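Local atomic coordinates of proteasome protein (Corynebacterium glutamicum ATCC 13032, PDB entry 2P90), a protein that is of unknown function but belongs to the PAC2 family, whose members include proteasome assembly chaperones, and may act in a proteasome-related role. Residues V95-L107 with A222-L234. Residues are numbered along the deposited sequence; the frame is centred on the assembly and turned at random.
Sequences VVRDNDNKPFLML and ADSADLNLPLLAL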
ATOM      1  N   VAL B  95       1.376  18.823 -24.312  1.00 41.88           N
ATOM      2  CA  VAL B  95       1.213  20.204 -24.778  1.00 42.08           C
ATOM      3  C   VAL B  95      -0.270  20.383 -25.103  1.00 43.02           C
ATOM      4  O   VAL B  95      -0.849  19.598 -25.857  1.00 42.82           O
ATOM      5  CB  VAL B  95       2.161  20.616 -25.970  1.00 41.63           C
ATOM      6  CG1 VAL B  95       2.126  19.645 -27.132  1.00 38.17           C
ATOM      7  CG2 VAL B  95       1.848  22.089 -26.432  1.00 41.24           C
ATOM      8  N   VAL B  96      -0.890  21.375 -24.474  1.00 44.38           N
ATOM      9  CA  VAL B  96      -2.315  21.652 -24.697  1.00 45.16           C
ATOM     10  C   VAL B  96      -2.468  23.078 -25.273  1.00 46.60           C
ATOM     11  O   VAL B  96      -1.757  23.995 -24.873  1.00 46.87           O
ATOM     12  CB  VAL B  96      -3.175  21.465 -23.383  1.00 45.19           C
ATOM     13  CG1 VAL B  96      -4.699  21.571 -23.683  1.00 42.82           C
ATOM     14  CG2 VAL B  96      -2.841  20.121 -22.648  1.00 42.27           C
ATOM     15  N   ARG B  97      -3.390  23.271 -26.203  1.00 47.79           N
ATOM     16  CA  ARG B  97      -3.615  24.623 -26.723  1.00 49.78           C
ATOM     17  C   ARG B  97      -5.007  25.164 -26.391  1.00 49.61           C
ATOM     18  O   ARG B  97      -6.023  24.492 -26.645  1.00 49.39           O
ATOM     19  CB  ARG B  97      -3.296  24.676 -28.231  1.00 50.23           C
ATOM     20  CG  ARG B  97      -1.787  24.643 -28.472  1.00 52.62           C
ATOM     21  CD  ARG B  97      -1.428  24.252 -29.878  1.00 57.49           C
ATOM     22  NE  ARG B  97      -0.012  23.884 -30.012  1.00 61.04           N
ATOM     23  CZ  ARG B  97       1.014  24.739 -30.095  1.00 61.73           C
ATOM     24  NH1 ARG B  97       2.243  24.270 -30.233  1.00 62.48           N
ATOM     25  NH2 ARG B  97       0.833  26.057 -30.039  1.00 62.35           N
ATOM     26  N   ASP B  98      -5.041  26.356 -25.795  1.00 50.05           N
ATOM     27  CA  ASP B  98      -6.312  27.024 -25.456  1.00 51.51           C
ATOM     28  C   ASP B  98      -7.108  27.480 -26.701  1.00 52.89           C
ATOM     29  O   ASP B  98      -6.702  27.211 -27.844  1.00 52.69           O
ATOM     30  CB  ASP B  98      -6.100  28.180 -24.472  1.00 50.53           C
ATOM     31  CG  ASP B  98      -5.418  29.414 -25.106  1.00 52.31           C
ATOM     32  OD1 ASP B  98      -5.226  29.484 -26.361  1.00 53.18           O
ATOM     33  OD2 ASP B  98      -5.073  30.333 -24.318  1.00 50.00           O
ATOM     34  N   ASN B  99      -8.236  28.162 -26.475  1.00 54.68           N
ATOM     35  CA  ASN B  99      -9.114  28.588 -27.583  1.00 55.86           C
ATOM     36  C   ASN B  99      -8.400  29.472 -28.650  1.00 56.56           C
ATOM     37  O   ASN B  99      -8.792  29.496 -29.817  1.00 56.45           O
ATOM     38  CB  ASN B  99     -10.342  29.289 -27.035  1.00 55.64           C
ATOM     39  CG  ASN B  99     -11.355  28.329 -26.434  1.00 57.07           C
ATOM     40  OD1 ASN B  99     -11.475  27.174 -26.859  1.00 57.62           O
ATOM     41  ND2 ASN B  99     -12.122  28.823 -25.450  1.00 56.66           N
ATOM     42  N   ASP B 100      -7.340  30.162 -28.239  1.00 56.94           N
ATOM     43  CA  ASP B 100      -6.498  30.953 -29.154  1.00 57.43           C
ATOM     44  C   ASP B 100      -5.255  30.212 -29.654  1.00 56.71           C
ATOM     45  O   ASP B 100      -4.334  30.832 -30.186  1.00 56.82           O
ATOM     46  CB  ASP B 100      -6.071  32.254 -28.455  1.00 57.96           C
ATOM     47  CG  ASP B 100      -7.265  33.122 -28.081  1.00 60.05           C
ATOM     48  OD1 ASP B 100      -8.086  33.428 -28.988  1.00 62.64           O
ATOM     49  OD2 ASP B 100      -7.400  33.469 -26.885  1.00 60.94           O
ATOM     50  N   ASN B 101      -5.212  28.894 -29.458  1.00 55.95           N
ATOM     51  CA  ASN B 101      -4.050  28.090 -29.868  1.00 55.06           C
ATOM     52  C   ASN B 101      -2.754  28.474 -29.101  1.00 53.58           C
ATOM     53  O   ASN B 101      -1.641  28.188 -29.542  1.00 53.29           O
ATOM     54  CB  ASN B 101      -3.874  28.168 -31.397  1.00 55.61           C
ATOM     55  CG  ASN B 101      -2.991  27.068 -31.954  1.00 58.20           C
ATOM     56  OD1 ASN B 101      -3.371  25.882 -31.954  1.00 61.03           O
ATOM     57  ND2 ASN B 101      -1.801  27.452 -32.454  1.00 58.80           N
ATOM     58  N   LYS B 102      -2.915  29.118 -27.945  1.00 51.83           N
ATOM     59  CA  LYS B 102      -1.790  29.392 -27.060  1.00 50.48           C
ATOM     60  C   LYS B 102      -1.394  28.128 -26.248  1.00 49.87           C
ATOM     61  O   LYS B 102      -2.252  27.542 -25.545  1.00 49.98           O
ATOM     62  CB  LYS B 102      -2.144  30.526 -26.107  1.00 50.36           C
ATOM     63  CG  LYS B 102      -0.973  31.001 -25.259  1.00 49.72           C
ATOM     64  CD  LYS B 102      -1.380  32.083 -24.274  1.00 48.93           C
ATOM     65  CE  LYS B 102      -0.343  32.145 -23.155  1.00 48.60           C
ATOM     66  NZ  LYS B 102      -0.283  33.463 -22.464  1.00 49.04           N
ATOM     67  N   PRO B 103      -0.112  27.696 -26.353  1.00 48.43           N
ATOM     68  CA  PRO B 103       0.306  26.448 -25.697  1.00 47.41           C
ATOM     69  C   PRO B 103       0.474  26.552 -24.183  1.00 46.22           C
ATOM     70  O   PRO B 103       0.951  27.555 -23.668  1.00 45.25           O
ATOM     71  CB  PRO B 103       1.669  26.135 -26.351  1.00 47.92           C
ATOM     72  CG  PRO B 103       2.209  27.493 -26.798  1.00 47.76           C
ATOM     73  CD  PRO B 103       0.993  28.324 -27.118  1.00 48.31           C
ATOM     74  N   PHE B 104       0.062  25.502 -23.483  1.00 45.18           N
ATOM     75  CA  PHE B 104       0.528  25.276 -22.126  1.00 44.53           C
ATOM     76  C   PHE B 104       0.798  23.790 -21.899  1.00 44.37           C
ATOM     77  O   PHE B 104       0.447  22.917 -22.718  1.00 44.62           O
ATOM     78  CB  PHE B 104      -0.439  25.831 -21.070  1.00 44.44           C
ATOM     79  CG  PHE B 104      -1.797  25.183 -21.074  1.00 44.31           C
ATOM     80  CD1 PHE B 104      -2.123  24.224 -20.113  1.00 43.05           C
ATOM     81  CD2 PHE B 104      -2.757  25.545 -22.030  1.00 43.99           C
ATOM     82  CE1 PHE B 104      -3.398  23.642 -20.091  1.00 44.84           C
ATOM     83  CE2 PHE B 104      -4.028  24.978 -22.036  1.00 43.13           C
ATOM     84  CZ  PHE B 104      -4.355  24.013 -21.065  1.00 45.65           C
ATOM     85  N   LEU B 105       1.424  23.517 -20.765  1.00 43.92           N
ATOM     86  CA  LEU B 105       1.833  22.171 -20.424  1.00 43.34           C
ATOM     87  C   LEU B 105       1.004  21.597 -19.276  1.00 42.71           C
ATOM     88  O   LEU B 105       0.687  22.269 -18.283  1.00 42.44           O
ATOM     89  CB  LEU B 105       3.319  22.168 -20.087  1.00 42.20           C
ATOM     90  CG  LEU B 105       4.257  21.755 -21.189  1.00 43.62           C
ATOM     91  CD1 LEU B 105       3.931  22.315 -22.553  1.00 43.88           C
ATOM     92  CD2 LEU B 105       5.727  22.031 -20.788  1.00 44.20           C
ATOM     93  N   MET B 106       0.674  20.333 -19.418  1.00 41.97           N
ATOM     94  CA  MET B 106      -0.039  19.634 -18.385  1.00 41.79           C
ATOM     95  C   MET B 106       0.624  18.271 -18.040  1.00 40.92           C
ATOM     96  O   MET B 106       0.909  17.436 -18.911  1.00 40.49           O
ATOM     97  CB  MET B 106      -1.516  19.490 -18.792  1.00 41.28           C
ATOM     98  CG  MET B 106      -2.353  18.789 -17.743  1.00 43.73           C
ATOM     99  SD  MET B 106      -4.127  19.114 -17.876  1.00 41.39           S
ATOM    100  CE  MET B 106      -4.275  19.985 -16.367  1.00 44.10           C
ATOM    101  N   LEU B 107       0.896  18.095 -16.756  1.00 40.44           N
ATOM    102  CA  LEU B 107       1.293  16.814 -16.220  1.00 39.36           C
ATOM    103  C   LEU B 107       0.111  16.274 -15.423  1.00 38.88           C
ATOM    104  O   LEU B 107      -0.271  16.817 -14.386  1.00 37.72           O
ATOM    105  CB  LEU B 107       2.540  16.920 -15.340  1.00 39.63           C
ATOM    106  CG  LEU B 107       2.986  15.624 -14.663  1.00 38.66           C
ATOM    107  CD1 LEU B 107       3.520  14.635 -15.705  1.00 37.01           C
ATOM    108  CD2 LEU B 107       4.040  15.938 -13.592  1.00 38.62           C
ATOM    109  N   ALA B 222      -6.744  29.767 -15.852  1.00 52.51           N
ATOM    110  CA  ALA B 222      -6.958  30.700 -16.968  1.00 53.56           C
ATOM    111  C   ALA B 222      -6.473  32.118 -16.614  1.00 54.47           C
ATOM    112  O   ALA B 222      -5.781  32.754 -17.407  1.00 54.49           O
ATOM    113  CB  ALA B 222      -8.411  30.695 -17.414  1.00 52.93           C
ATOM    114  N   ASP B 223      -6.776  32.548 -15.386  1.00 56.01           N
ATOM    115  CA  ASP B 223      -6.437  33.869 -14.844  1.00 57.58           C
ATOM    116  C   ASP B 223      -4.931  34.078 -14.744  1.00 57.79           C
ATOM    117  O   ASP B 223      -4.411  35.055 -15.255  1.00 58.13           O
ATOM    118  CB  ASP B 223      -7.163  34.062 -13.479  1.00 57.95           C
ATOM    119  CG  ASP B 223      -6.695  35.302 -12.676  1.00 62.54           C
ATOM    120  OD1 ASP B 223      -6.134  36.277 -13.260  1.00 66.93           O
ATOM    121  OD2 ASP B 223      -6.927  35.321 -11.427  1.00 65.16           O
ATOM    122  N   SER B 224      -4.224  33.151 -14.103  1.00 58.40           N
ATOM    123  CA  SER B 224      -2.812  33.355 -13.763  1.00 58.02           C
ATOM    124  C   SER B 224      -1.823  32.908 -14.843  1.00 58.15           C
ATOM    125  O   SER B 224      -0.636  33.205 -14.769  1.00 58.37           O
ATOM    126  CB  SER B 224      -2.499  32.665 -12.438  1.00 58.51           C
ATOM    127  OG  SER B 224      -3.255  31.483 -12.298  1.00 57.80           O
ATOM    128  N   ALA B 225      -2.311  32.187 -15.839  1.00 57.78           N
ATOM    129  CA  ALA B 225      -1.469  31.725 -16.916  1.00 57.51           C
ATOM    130  C   ALA B 225      -1.874  32.420 -18.208  1.00 57.79           C
ATOM    131  O   ALA B 225      -1.288  32.151 -19.272  1.00 57.88           O
ATOM    132  CB  ALA B 225      -1.591  30.205 -17.058  1.00 57.47           C
ATOM    133  N   ASP B 226      -2.872  33.304 -18.112  1.00 57.74           N
ATOM    134  CA  ASP B 226      -3.403  34.034 -19.262  1.00 57.78           C
ATOM    135  C   ASP B 226      -3.853  33.071 -20.354  1.00 57.70           C
ATOM    136  O   ASP B 226      -3.307  33.070 -21.470  1.00 57.31           O
ATOM    137  CB  ASP B 226      -2.369  35.060 -19.787  1.00 58.51           C
ATOM    138  CG  ASP B 226      -2.966  36.069 -20.793  1.00 60.11           C
ATOM    139  OD1 ASP B 226      -4.216  36.288 -20.800  1.00 60.67           O
ATOM    140  OD2 ASP B 226      -2.167  36.641 -21.581  1.00 60.64           O
ATOM    141  N   LEU B 227      -4.846  32.243 -20.017  1.00 57.92           N
ATOM    142  CA  LEU B 227      -5.376  31.227 -20.941  1.00 57.74           C
ATOM    143  C   LEU B 227      -6.860  31.448 -21.196  1.00 57.40           C
ATOM    144  O   LEU B 227      -7.577  31.913 -20.322  1.00 56.65           O
ATOM    145  CB  LEU B 227      -5.137  29.787 -20.410  1.00 58.00           C
ATOM    146  CG  LEU B 227      -3.705  29.323 -20.048  1.00 59.34           C
ATOM    147  CD1 LEU B 227      -3.696  28.067 -19.117  1.00 60.70           C
ATOM    148  CD2 LEU B 227      -2.819  29.092 -21.292  1.00 60.26           C
ATOM    149  N   ASN B 228      -7.303  31.111 -22.406  1.00 57.51           N
ATOM    150  CA  ASN B 228      -8.709  31.190 -22.784  1.00 57.84           C
ATOM    151  C   ASN B 228      -9.314  29.779 -22.867  1.00 57.47           C
ATOM    152  O   ASN B 228      -9.142  29.069 -23.868  1.00 57.31           O
ATOM    153  CB  ASN B 228      -8.878  32.016 -24.096  1.00 57.66           C
ATOM    154  CG  ASN B 228     -10.328  31.987 -24.683  1.00 58.81           C
ATOM    155  OD1 ASN B 228     -11.271  31.445 -24.089  1.00 57.51           O
ATOM    156  ND2 ASN B 228     -10.484  32.575 -25.877  1.00 59.06           N
ATOM    157  N   LEU B 229     -10.047  29.398 -21.819  1.00 57.62           N
ATOM    158  CA  LEU B 229     -10.530  28.015 -21.676  1.00 58.18           C
ATOM    159  C   LEU B 229     -12.038  27.802 -21.900  1.00 58.52           C
ATOM    160  O   LEU B 229     -12.843  28.520 -21.350  1.00 58.72           O
ATOM    161  CB  LEU B 229     -10.083  27.443 -20.318  1.00 57.78           C
ATOM    162  CG  LEU B 229      -8.566  27.459 -20.054  1.00 58.38           C
ATOM    163  CD1 LEU B 229      -8.235  26.965 -18.644  1.00 58.44           C
ATOM    164  CD2 LEU B 229      -7.794  26.650 -21.098  1.00 55.62           C
ATOM    165  N   PRO B 230     -12.426  26.775 -22.669  1.00 59.12           N
ATOM    166  CA  PRO B 230     -13.862  26.587 -22.810  1.00 59.99           C
ATOM    167  C   PRO B 230     -14.450  25.984 -21.517  1.00 61.06           C
ATOM    168  O   PRO B 230     -14.202  24.820 -21.195  1.00 61.48           O
ATOM    169  CB  PRO B 230     -13.984  25.609 -23.986  1.00 59.95           C
ATOM    170  CG  PRO B 230     -12.674  24.887 -24.044  1.00 59.26           C
ATOM    171  CD  PRO B 230     -11.645  25.730 -23.357  1.00 59.10           C
ATOM    172  N   LEU B 231     -15.223  26.778 -20.786  1.00 61.78           N
ATOM    173  CA  LEU B 231     -15.655  26.387 -19.452  1.00 62.11           C
ATOM    174  C   LEU B 231     -17.153  26.086 -19.306  1.00 62.55           C
ATOM    175  O   LEU B 231     -17.596  25.659 -18.229  1.00 62.53           O
ATOM    176  CB  LEU B 231     -15.227  27.474 -18.453  1.00 62.28           C
ATOM    177  CG  LEU B 231     -13.724  27.609 -18.140  1.00 61.97           C
ATOM    178  CD1 LEU B 231     -13.467  28.710 -17.154  1.00 61.43           C
ATOM    179  CD2 LEU B 231     -13.157  26.323 -17.599  1.00 61.13           C
ATOM    180  N   LEU B 232     -17.923  26.296 -20.374  1.00 62.82           N
ATOM    181  CA  LEU B 232     -19.392  26.414 -20.260  1.00 63.32           C
ATOM    182  C   LEU B 232     -20.172  25.144 -19.860  1.00 62.93           C
ATOM    183  O   LEU B 232     -21.226  25.249 -19.222  1.00 63.28           O
ATOM    184  CB  LEU B 232     -20.013  27.047 -21.526  1.00 64.09           C
ATOM    185  CG  LEU B 232     -19.399  28.307 -22.174  1.00 65.84           C
ATOM    186  CD1 LEU B 232     -19.941  28.513 -23.606  1.00 67.11           C
ATOM    187  CD2 LEU B 232     -19.558  29.572 -21.318  1.00 67.33           C
ATOM    188  N   ALA B 233     -19.674  23.967 -20.238  1.00 62.21           N
ATOM    189  CA  ALA B 233     -20.282  22.692 -19.819  1.00 61.01           C
ATOM    190  C   ALA B 233     -20.138  22.429 -18.308  1.00 60.40           C
ATOM    191  O   ALA B 233     -20.963  21.723 -17.705  1.00 59.33           O
ATOM    192  CB  ALA B 233     -19.734  21.532 -20.635  1.00 61.04           C
ATOM    193  N   LEU B 234     -19.097  23.019 -17.716  1.00 59.65           N
ATOM    194  CA  LEU B 234     -18.850  22.930 -16.282  1.00 59.47           C
ATOM    195  C   LEU B 234     -19.775  23.832 -15.473  1.00 60.22           C
ATOM    196  O   LEU B 234     -20.066  23.553 -14.294  1.00 60.24           O
ATOM    197  CB  LEU B 234     -17.402  23.306 -15.964  1.00 58.82           C
ATOM    198  CG  LEU B 234     -16.269  22.310 -16.122  1.00 55.84           C
ATOM    199  CD1 LEU B 234     -14.999  23.054 -15.869  1.00 54.22           C
ATOM    200  CD2 LEU B 234     -16.425  21.129 -15.155  1.00 54.74           C
TER
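Asn99 and Asn228 bring the two backbones to 5.5 Å between CA atoms, where the type I turn from Asp98 to Asn101, tip of a beta hairpin, meets the extended run 227-230. Asn99 N donates to Asn228 O at 2.9 Å, while Asn228 N reaches back to Asp98 OD2 at 3.0 Å, a nearly straight bond (171°) that comes in from above the carboxylate plane. With CG between its backbone N and carbonyl carbon (chi1 72°), Asp98 also accepts Lys102 N on OD1, so one carboxylate ties the turn together and holds the linker. The two asparagine amides stand almost perpendicular: Asn99 ND2 donates in its own amide plane to Asn228 OD1 (3.1 Å) but sits above that carbonyl's plane. Lys102, extended beyond CG, carries NZ to O of Asp226, the residue that leaves the helix, at 3.2 Å; its salt bridge to Asp226 OD2 is long. Beneath the polar layer, Leu227 CD1 makes a CH-pi contact over one face of Phe104, 4.0 Å from the ring centroid, and Val96 covers the opposite face. The hairpin joining strands 92-97 and 103-108 of the mixed sheet thus grips the link between helices 211-225 and 232-250, with Leu53 against Leu229 and Pro230.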